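Long-range contacts in protein involved in catabolism of external DNA (Legionella pneumophila subsp. pneumophila, PDB 2OO3), which probably transfers a methyl group from S-adenosyl-L-methionine to the N6 atom of one adenine in 23S ribosomal RNA: residues Ile84-Gln89 and Ser102-Ile107; Pro167-Lys172 and Trp197-Asn202; Ser220-Leu225 and Met272-Ser277. All blocks are in the same frame, centred on the assembly; numbering follows the deposited sequence.

Contact 1: Ile84-Gln89 and Ser102-Ile107; sequences ISVIKQ and SPYFAI
The rings of Y104 and F105 carry this contact, and V86 touches both. Its CG1 methyl lies at the edge of the Y104 ring, in the ring plane, 3.5 Å from CD2 of Y104. The same CG1 meets the F105 ring obliquely, 3.6 Å from CD1 of F105, so one methyl sits at the junction of two neighbouring aromatic side chains. A chi1 of 176° places V86 CG1 there, anti to the backbone N, while V86 CB also comes within 3.6 Å of F105 CD1. Further along the F105 ring, CZ receives CG1 of I87 at 4.2 Å, a looser contact that is again oblique to the ring. H20 and Y83, from outside the two segments, also pack their rings on F105, and H20 is predicted to bind S-adenosyl-L-methionine.

The two helices pass each other at 106° with their axes 10.2 Å apart, a distance bridged by side chains rather than by backbone. Near the more exposed margin, the Y104 hydroxyl donates to OE1 of Q89. The separation of 2.5 Å between Y104 OH and Q89 OE1 is unusually short, and its exact value is doubtful. The Q89 amide is turned steeply to the tyrosine ring, the planes being 74° apart. N108, on the same helix as Y104, accepts from Q89 NE2, which would engage both ends of the amide and restrict its rotation.

The chemistry is therefore divided: buried apolar packing of V86 against Y104 and F105, with I87 reaching F105, and one probable polar tie between Y104 and Q89. Because helix 102-109 begins with S102, another predicted cofactor-binding residue, the packing joins helix 81-90 to the wall of the probable S-adenosyl-L-methionine site.

Contact 2: Pro167-Lys172 and Trp197-Asn202; sequences PSYERK and WYPVVN
P167 and Y169, in the loop after strand 161-165, lean on W197 and P199 of strand 193-200. The loop belongs to a D-P-S-Y sequence consistent with motif IV of N6-adenine methyltransferases; its aspartate, D166, is the predicted proton acceptor. P167 comes first. Its carbonyl oxygen lies at the edge of the W197 indole, near the ring plane, with P167 O 3.5 Å from W197 CZ3, and its CD touches the W197 carbonyl oxygen. The same indole packs on D166 and makes a cation-pi contact with K19, placing this part of the contact beside the predicted active site.

S168 turns away from the strand and forms an ST turn, its OG accepting from E170 N at 3.2 Å. Between them Y169 takes a left-handed helical conformation (phi 53°, psi 32°), in which its side chain turns toward the strand. The Y169 ring is sandwiched between two prolines: CB of P167 lies 3.6 Å above one face, offset toward the rim, and the opposite face receives P199. There P199 CD makes a CH-pi contact, 3.7 Å from the centroid of the Y169 ring. Backbone N of Y169 donates to E174 on helix 174-188, and Y175 of that helix also meets the ring. At the far end of Y169, OH donates to the backbone O of W197 at 2.7 Å, tilted only 17° from the carbonyl plane.

Contact 3: Ser220-Leu225 and Met272-Ser277; sequences SVRIEL and MIESGS
Strands 220-225 and 272-275 run antiparallel, with R222-E274 and E224-M272 as hydrogen-bonded pairs and V221-S275 and I223-I273 as non-hydrogen-bonded pairs. One bond more, from G276 N to S220 O (2.8 Å), carries the pairing past the end of the second strand.

R222 dominates one face of the sheet. Its NE and NH2 both donate to a single oxygen, OE1 of E274, and the shorter and straighter of these bonds, R222 NH2 to E274 OE1, measures 2.7 Å. OE1 lies in the guanidinium plane, yet both nitrogens reach it from above the same face of the carboxylate, the two planar groups being 58° apart. At another edge, R222 NH1 forms a salt bridge with E224 OE2 (2.9 Å). The arginine thus links carboxylates from both strands, and the bend in its chain at chi3 (80°) places NE on the side of E274. M272 folds back so that its CE methyl lies over the centre of the guanidinium, 3.2 Å from R222 CZ. E224 has further partners: OE2 is probably hydrogen-bonded to Y198 OH, and OE1 bonds to H226. A water joins S220 OG to the E274 carbonyl oxygen.

The opposite face, with V221, I223, I273 and S275, is largely apolar. V221 CG2 meets I273 CG2 at 3.7 Å, the two side chains lying side by side, and I223 and I273 also pack on helix 249-263.

The sheet order, with 237-243 inserted antiparallel between 193-200 and 220-226, is that of the class I Rossmann-like methyltransferases, here extended by 270-275 as an additional edge strand.

Overall arrangement
The three contacts follow one another along the chain and differ in kind. Contacts 1 and 2 are buried, lie on opposite sides of the chain's centre about 24 Å apart between centres, and both border predicted cofactor-binding residues, contact 2 also the predicted catalytic aspartate; the first joins two helices, the second a loop to a strand. Contact 3, partly buried, sits at the edge of the main sheet and relies mainly on backbone pairing and a salt-bridge network, with apolar packing on the other face, whereas the others use aromatic packing with one tyrosine hydroxyl bond each. Contacts 2 and 3 share that sheet and meet through Y198 and E224. Contact 1 touches neither.

Contact 1: Ile84-Gln89 and Ser102-Ile107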
loop_
_atom_site.group_PDB
_atom_site.type_symbol
_atom_site.label_atom_id
_atom_site.label_comp_id
_atom_site.label_asym_id
_atom_site.label_seq_id
_atom_site.Cartn_x
_atom_site.Cartn_y
_atom_site.Cartn_z
ATOM N N ILE A 84 -13.736 0.715 -2.628
ATOM C CA ILE A 84 -15.015 0.242 -2.141
ATOM C C ILE A 84 -15.530 -0.991 -2.879
ATOM O O ILE A 84 -16.091 -1.886 -2.260
ATOM C CB ILE A 84 -16.085 1.405 -2.134
ATOM C CG1 ILE A 84 -15.673 2.512 -1.124
ATOM C CG2 ILE A 84 -17.503 0.894 -1.763
ATOM C CD1 ILE A 84 -15.580 2.054 0.359
ATOM N N SER A 85 -15.397 -1.021 -4.203
ATOM C CA SER A 85 -15.972 -2.134 -4.975
ATOM C C SER A 85 -15.322 -3.448 -4.562
ATOM O O SER A 85 -16.001 -4.461 -4.497
ATOM C CB SER A 85 -15.835 -1.947 -6.489
ATOM O OG SER A 85 -14.496 -2.138 -6.865
ATOM N N VAL A 86 -14.020 -3.429 -4.264
ATOM C CA VAL A 86 -13.350 -4.669 -3.820
ATOM C C VAL A 86 -13.850 -5.135 -2.431
ATOM O O VAL A 86 -14.039 -6.351 -2.182
ATOM C CB VAL A 86 -11.801 -4.520 -3.843
ATOM C CG1 VAL A 86 -11.109 -5.758 -3.289
ATOM C CG2 VAL A 86 -11.324 -4.254 -5.250
ATOM N N ILE A 87 -14.042 -4.182 -1.524
ATOM C CA ILE A 87 -14.550 -4.490 -0.191
ATOM C C ILE A 87 -15.994 -5.023 -0.293
ATOM O O ILE A 87 -16.389 -5.950 0.435
ATOM C CB ILE A 87 -14.469 -3.255 0.717
ATOM C CG1 ILE A 87 -12.989 -2.897 0.952
ATOM C CG2 ILE A 87 -15.122 -3.491 2.106
ATOM C CD1 ILE A 87 -12.838 -1.523 1.222
ATOM N N LYS A 88 -16.766 -4.428 -1.195
ATOM C CA LYS A 88 -18.123 -4.925 -1.487
ATOM C C LYS A 88 -18.056 -6.378 -1.971
ATOM O O LYS A 88 -18.828 -7.222 -1.510
ATOM C CB LYS A 88 -18.777 -4.042 -2.557
ATOM C CG LYS A 88 -20.282 -4.283 -2.724
ATOM C CD LYS A 88 -20.940 -3.155 -3.600
ATOM C CE LYS A 88 -20.972 -1.784 -2.905
ATOM N NZ LYS A 88 -21.523 -0.697 -3.845
ATOM N N GLN A 89 -17.123 -6.663 -2.886
ATOM C CA GLN A 89 -17.030 -7.967 -3.544
ATOM C C GLN A 89 -16.715 -9.061 -2.572
ATOM O O GLN A 89 -17.317 -10.131 -2.626
ATOM C CB GLN A 89 -15.899 -7.968 -4.568
ATOM C CG GLN A 89 -15.831 -9.265 -5.379
ATOM C CD GLN A 89 -14.477 -9.467 -5.951
ATOM O OE1 GLN A 89 -13.590 -9.940 -5.277
ATOM N NE2 GLN A 89 -14.294 -9.065 -7.199
ATOM N N SER A 102 -3.716 -6.365 0.360
ATOM C CA SER A 102 -3.248 -5.793 -0.888
ATOM C C SER A 102 -3.260 -6.772 -2.078
ATOM O O SER A 102 -3.664 -6.384 -3.194
ATOM C CB SER A 102 -1.882 -5.085 -0.697
ATOM O OG SER A 102 -0.882 -6.037 -0.404
ATOM N N PRO A 103 -2.891 -8.049 -1.866
ATOM C CA PRO A 103 -2.979 -8.954 -3.040
ATOM C C PRO A 103 -4.407 -9.102 -3.610
ATOM O O PRO A 103 -4.551 -9.209 -4.809
ATOM C CB PRO A 103 -2.530 -10.315 -2.457
ATOM C CG PRO A 103 -1.685 -9.972 -1.313
ATOM C CD PRO A 103 -2.391 -8.789 -0.680
ATOM N N TYR A 104 -5.428 -9.091 -2.746
ATOM C CA TYR A 104 -6.825 -9.172 -3.177
ATOM C C TYR A 104 -7.239 -7.930 -3.974
ATOM O O TYR A 104 -7.930 -8.046 -4.996
ATOM C CB TYR A 104 -7.749 -9.414 -1.963
ATOM C CG TYR A 104 -9.118 -9.926 -2.346
ATOM C CD1 TYR A 104 -9.397 -11.299 -2.337
ATOM C CD2 TYR A 104 -10.144 -9.045 -2.680
ATOM C CE1 TYR A 104 -10.657 -11.796 -2.724
ATOM C CE2 TYR A 104 -11.438 -9.534 -3.024
ATOM C CZ TYR A 104 -11.663 -10.904 -3.051
ATOM O OH TYR A 104 -12.903 -11.389 -3.388
ATOM N N PHE A 105 -6.791 -6.744 -3.569
ATOM C CA PHE A 105 -6.975 -5.565 -4.439
ATOM C C PHE A 105 -6.286 -5.727 -5.805
ATOM O O PHE A 105 -6.888 -5.431 -6.874
ATOM C CB PHE A 105 -6.487 -4.286 -3.719
ATOM C CG PHE A 105 -7.348 -3.894 -2.527
ATOM C CD1 PHE A 105 -8.586 -3.251 -2.719
ATOM C CD2 PHE A 105 -6.922 -4.145 -1.236
ATOM C CE1 PHE A 105 -9.387 -2.883 -1.610
ATOM C CE2 PHE A 105 -7.713 -3.767 -0.117
ATOM C CZ PHE A 105 -8.943 -3.153 -0.318
ATOM N N ALA A 106 -5.028 -6.162 -5.802
ATOM C CA ALA A 106 -4.263 -6.237 -7.055
ATOM C C ALA A 106 -4.869 -7.228 -8.067
ATOM O O ALA A 106 -4.970 -6.964 -9.271
ATOM C CB ALA A 106 -2.779 -6.556 -6.760
ATOM N N ILE A 107 -5.294 -8.378 -7.563
ATOM C CA ILE A 107 -5.899 -9.386 -8.406
ATOM C C ILE A 107 -7.186 -8.848 -9.015
ATOM O O ILE A 107 -7.526 -9.171 -10.143
ATOM C CB ILE A 107 -6.125 -10.701 -7.599
ATOM C CG1 ILE A 107 -4.781 -11.387 -7.338
ATOM C CG2 ILE A 107 -6.965 -11.650 -8.390
ATOM C CD1 ILE A 107 -4.816 -12.547 -6.241
#

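Contact 2: Pro167-Lys172 and Trp197-Asn202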
loop_
_atom_site.group_PDB
_atom_site.type_symbol
_atom_site.label_atom_id
_atom_site.label_comp_id
_atom_site.label_asym_id
_atom_site.label_seq_id
_atom_site.Cartn_x
_atom_site.Cartn_y
_atom_site.Cartn_z
ATOM N N PRO A 167 6.277 -3.129 4.735
ATOM C CA PRO A 167 6.958 -3.793 5.868
ATOM C C PRO A 167 6.209 -3.624 7.167
ATOM O O PRO A 167 5.428 -2.676 7.289
ATOM C CB PRO A 167 8.322 -3.065 5.957
ATOM C CG PRO A 167 8.417 -2.223 4.678
ATOM C CD PRO A 167 7.004 -1.927 4.284
ATOM N N SER A 168 6.433 -4.542 8.119
ATOM C CA SER A 168 5.901 -4.386 9.484
ATOM C C SER A 168 6.701 -3.414 10.375
ATOM O O SER A 168 6.130 -2.842 11.308
ATOM C CB SER A 168 5.804 -5.744 10.179
ATOM O OG SER A 168 7.095 -6.215 10.569
ATOM N N TYR A 169 7.998 -3.226 10.086
ATOM C CA TYR A 169 8.907 -2.460 10.952
ATOM C C TYR A 169 8.882 -2.959 12.425
ATOM O O TYR A 169 9.019 -2.155 13.347
ATOM C CB TYR A 169 8.631 -0.949 10.912
ATOM C CG TYR A 169 8.683 -0.375 9.523
ATOM C CD1 TYR A 169 9.877 0.103 8.981
ATOM C CD2 TYR A 169 7.547 -0.389 8.729
ATOM C CE1 TYR A 169 9.934 0.596 7.671
ATOM C CE2 TYR A 169 7.576 0.107 7.433
ATOM C CZ TYR A 169 8.765 0.580 6.908
ATOM O OH TYR A 169 8.742 1.082 5.650
ATOM N N GLU A 170 8.651 -4.263 12.629
ATOM C CA GLU A 170 8.804 -4.851 13.962
ATOM C C GLU A 170 10.279 -4.812 14.439
ATOM O O GLU A 170 10.515 -4.796 15.642
ATOM C CB GLU A 170 8.187 -6.269 14.077
ATOM C CG GLU A 170 8.822 -7.330 13.162
ATOM C CD GLU A 170 8.300 -8.764 13.420
ATOM O OE1 GLU A 170 7.064 -8.956 13.614
ATOM O OE2 GLU A 170 9.137 -9.703 13.427
ATOM N N ARG A 171 11.248 -4.808 13.513
ATOM C CA ARG A 171 12.654 -4.538 13.871
ATOM C C ARG A 171 13.034 -3.112 13.464
ATOM O O ARG A 171 12.728 -2.657 12.357
ATOM C CB ARG A 171 13.631 -5.540 13.246
ATOM C CG ARG A 171 13.352 -7.038 13.614
ATOM C CD ARG A 171 14.261 -8.018 12.862
ATOM N NE ARG A 171 13.977 -8.050 11.420
ATOM C CZ ARG A 171 14.726 -7.455 10.489
ATOM N NH1 ARG A 171 15.826 -6.788 10.832
ATOM N NH2 ARG A 171 14.369 -7.528 9.215
ATOM N N LYS A 172 13.716 -2.420 14.368
ATOM C CA LYS A 172 14.215 -1.078 14.136
ATOM C C LYS A 172 15.072 -1.080 12.871
ATOM O O LYS A 172 15.053 -0.128 12.077
ATOM C CB LYS A 172 15.071 -0.688 15.347
ATOM C CG LYS A 172 15.707 0.651 15.331
ATOM C CD LYS A 172 16.597 0.664 16.558
ATOM C CE LYS A 172 17.771 1.548 16.439
ATOM N NZ LYS A 172 18.325 1.786 17.808
ATOM N N TRP A 197 5.166 1.845 2.143
ATOM C CA TRP A 197 4.419 2.316 3.302
ATOM C C TRP A 197 5.385 2.404 4.489
ATOM O O TRP A 197 6.259 1.522 4.665
ATOM C CB TRP A 197 3.277 1.318 3.625
ATOM C CG TRP A 197 2.495 1.726 4.857
ATOM C CD1 TRP A 197 1.484 2.677 4.930
ATOM C CD2 TRP A 197 2.731 1.277 6.196
ATOM N NE1 TRP A 197 1.074 2.815 6.242
ATOM C CE2 TRP A 197 1.815 1.963 7.035
ATOM C CE3 TRP A 197 3.651 0.382 6.773
ATOM C CZ2 TRP A 197 1.790 1.775 8.419
ATOM C CZ3 TRP A 197 3.597 0.158 8.143
ATOM C CH2 TRP A 197 2.659 0.842 8.954
ATOM N N TYR A 198 5.180 3.401 5.360
ATOM C CA TYR A 198 5.948 3.496 6.606
ATOM C C TYR A 198 5.076 4.065 7.724
ATOM O O TYR A 198 4.138 4.840 7.445
ATOM C CB TYR A 198 7.189 4.371 6.392
ATOM C CG TYR A 198 6.883 5.797 5.983
ATOM C CD1 TYR A 198 6.708 6.795 6.938
ATOM C CD2 TYR A 198 6.786 6.154 4.625
ATOM C CE1 TYR A 198 6.435 8.126 6.559
ATOM C CE2 TYR A 198 6.529 7.450 4.242
ATOM C CZ TYR A 198 6.347 8.431 5.208
ATOM O OH TYR A 198 6.084 9.711 4.801
ATOM N N PRO A 199 5.350 3.671 8.984
ATOM C CA PRO A 199 4.635 4.225 10.113
ATOM C C PRO A 199 5.313 5.452 10.696
ATOM O O PRO A 199 6.487 5.715 10.429
ATOM C CB PRO A 199 4.703 3.091 11.154
ATOM C CG PRO A 199 6.007 2.405 10.880
ATOM C CD PRO A 199 6.308 2.624 9.403
ATOM N N VAL A 200 4.545 6.190 11.500
ATOM C CA VAL A 200 5.081 7.194 12.410
ATOM C C VAL A 200 4.822 6.708 13.843
ATOM O O VAL A 200 3.699 6.835 14.399
ATOM C CB VAL A 200 4.467 8.601 12.166
ATOM C CG1 VAL A 200 5.152 9.635 13.109
ATOM C CG2 VAL A 200 4.671 9.010 10.721
ATOM N N VAL A 201 5.850 6.080 14.402
ATOM C CA VAL A 201 5.818 5.557 15.764
ATOM C C VAL A 201 6.901 6.285 16.582
ATOM O O VAL A 201 6.677 6.702 17.721
ATOM C CB VAL A 201 6.091 4.034 15.795
ATOM C CG1 VAL A 201 6.070 3.516 17.232
ATOM C CG2 VAL A 201 5.075 3.262 14.933
ATOM N N ASN A 202 8.070 6.433 15.983
ATOM C CA ASN A 202 9.148 7.195 16.604
ATOM C C ASN A 202 9.637 8.153 15.518
ATOM O O ASN A 202 10.240 7.728 14.522
ATOM C CB ASN A 202 10.268 6.267 17.105
ATOM C CG ASN A 202 11.360 7.027 17.837
ATOM O OD1 ASN A 202 11.612 8.188 17.532
ATOM N ND2 ASN A 202 11.999 6.383 18.818
#

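Contact 3: Ser220-Leu225 and Met272-Ser277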
loop_
_atom_site.group_PDB
_atom_site.type_symbol
_atom_site.label_atom_id
_atom_site.label_comp_id
_atom_site.label_asym_id
_atom_site.label_seq_id
_atom_site.Cartn_x
_atom_site.Cartn_y
_atom_site.Cartn_z
ATOM N N SER A 220 9.740 12.008 -6.840
ATOM C CA SER A 220 9.162 11.303 -5.691
ATOM C C SER A 220 8.003 12.110 -5.115
ATOM O O SER A 220 7.922 13.338 -5.313
ATOM C CB SER A 220 10.250 11.147 -4.619
ATOM O OG SER A 220 10.611 12.429 -4.104
ATOM N N VAL A 221 7.087 11.433 -4.438
ATOM C CA VAL A 221 6.099 12.123 -3.635
ATOM C C VAL A 221 5.993 11.396 -2.302
ATOM O O VAL A 221 6.097 10.147 -2.232
ATOM C CB VAL A 221 4.730 12.337 -4.378
ATOM C CG1 VAL A 221 4.030 10.995 -4.707
ATOM C CG2 VAL A 221 3.794 13.192 -3.542
ATOM N N ARG A 222 5.850 12.177 -1.240
ATOM C CA ARG A 222 5.647 11.628 0.082
ATOM C C ARG A 222 4.265 12.065 0.523
ATOM O O ARG A 222 3.928 13.242 0.371
ATOM C CB ARG A 222 6.715 12.188 1.028
ATOM C CG ARG A 222 6.222 12.249 2.453
ATOM C CD ARG A 222 7.329 12.314 3.446
ATOM N NE ARG A 222 7.910 13.628 3.605
ATOM C CZ ARG A 222 8.077 14.240 4.791
ATOM N NH1 ARG A 222 7.678 13.683 5.940
ATOM N NH2 ARG A 222 8.653 15.428 4.829
ATOM N N ILE A 223 3.441 11.126 0.995
ATOM C CA ILE A 223 2.140 11.463 1.541
ATOM C C ILE A 223 2.051 10.940 2.984
ATOM O O ILE A 223 2.617 9.886 3.310
ATOM C CB ILE A 223 1.005 10.921 0.646
ATOM C CG1 ILE A 223 0.997 9.387 0.660
ATOM C CG2 ILE A 223 1.183 11.468 -0.796
ATOM C CD1 ILE A 223 -0.265 8.751 -0.017
ATOM N N GLU A 224 1.415 11.705 3.874
ATOM C CA GLU A 224 1.291 11.253 5.256
ATOM C C GLU A 224 -0.076 11.636 5.774
ATOM O O GLU A 224 -0.664 12.592 5.301
ATOM C CB GLU A 224 2.378 11.848 6.169
ATOM C CG GLU A 224 3.778 11.423 5.797
ATOM C CD GLU A 224 4.839 11.837 6.821
ATOM O OE1 GLU A 224 4.492 12.560 7.796
ATOM O OE2 GLU A 224 6.007 11.452 6.627
ATOM N N LEU A 225 -0.556 10.858 6.730
ATOM C CA LEU A 225 -1.846 11.048 7.370
ATOM C C LEU A 225 -1.563 10.935 8.858
ATOM O O LEU A 225 -0.997 9.946 9.309
ATOM C CB LEU A 225 -2.799 9.928 6.909
ATOM C CG LEU A 225 -4.218 9.849 7.471
ATOM C CD1 LEU A 225 -5.036 11.072 7.103
ATOM C CD2 LEU A 225 -4.932 8.589 6.967
ATOM N N MET A 272 -0.222 15.620 4.878
ATOM C CA MET A 272 0.687 16.409 4.082
ATOM C C MET A 272 1.078 15.635 2.827
ATOM O O MET A 272 0.967 14.402 2.762
ATOM C CB MET A 272 1.935 16.753 4.898
ATOM C CG MET A 272 2.813 15.541 5.251
ATOM S SD MET A 272 4.100 15.135 4.022
ATOM C CE MET A 272 5.443 16.092 4.699
ATOM N N ILE A 273 1.536 16.375 1.834
ATOM C CA ILE A 273 1.970 15.852 0.560
ATOM C C ILE A 273 3.193 16.704 0.239
ATOM O O ILE A 273 3.129 17.949 0.332
ATOM C CB ILE A 273 0.938 16.081 -0.559
ATOM C CG1 ILE A 273 -0.384 15.400 -0.248
ATOM C CG2 ILE A 273 1.443 15.525 -1.909
ATOM C CD1 ILE A 273 -1.450 15.846 -1.198
ATOM N N GLU A 274 4.299 16.049 -0.087
ATOM C CA GLU A 274 5.522 16.748 -0.431
ATOM C C GLU A 274 6.157 16.055 -1.617
ATOM O O GLU A 274 6.412 14.854 -1.583
ATOM C CB GLU A 274 6.457 16.701 0.764
ATOM C CG GLU A 274 7.899 17.020 0.513
ATOM C CD GLU A 274 8.634 17.170 1.836
ATOM O OE1 GLU A 274 9.265 16.187 2.291
ATOM O OE2 GLU A 274 8.499 18.253 2.449
ATOM N N SER A 275 6.427 16.807 -2.671
ATOM C CA SER A 275 7.036 16.192 -3.815
ATOM C C SER A 275 8.506 16.567 -3.921
ATOM O O SER A 275 8.950 17.638 -3.445
ATOM C CB SER A 275 6.279 16.597 -5.053
ATOM O OG SER A 275 6.344 18.005 -5.177
ATOM N N GLY A 276 9.268 15.680 -4.552
ATOM C CA GLY A 276 10.694 15.897 -4.734
ATOM C C GLY A 276 11.001 17.051 -5.659
ATOM O O GLY A 276 10.101 17.641 -6.276
ATOM N N SER A 277 12.287 17.348 -5.807
ATOM C CA SER A 277 12.691 18.527 -6.570
ATOM C C SER A 277 12.378 18.417 -8.049
ATOM O O SER A 277 12.390 19.426 -8.765
ATOM C CB SER A 277 14.157 18.804 -6.358
ATOM O OG SER A 277 14.928 17.691 -6.749
HETATM O O HOH W 1 9.121 13.376 -1.936
#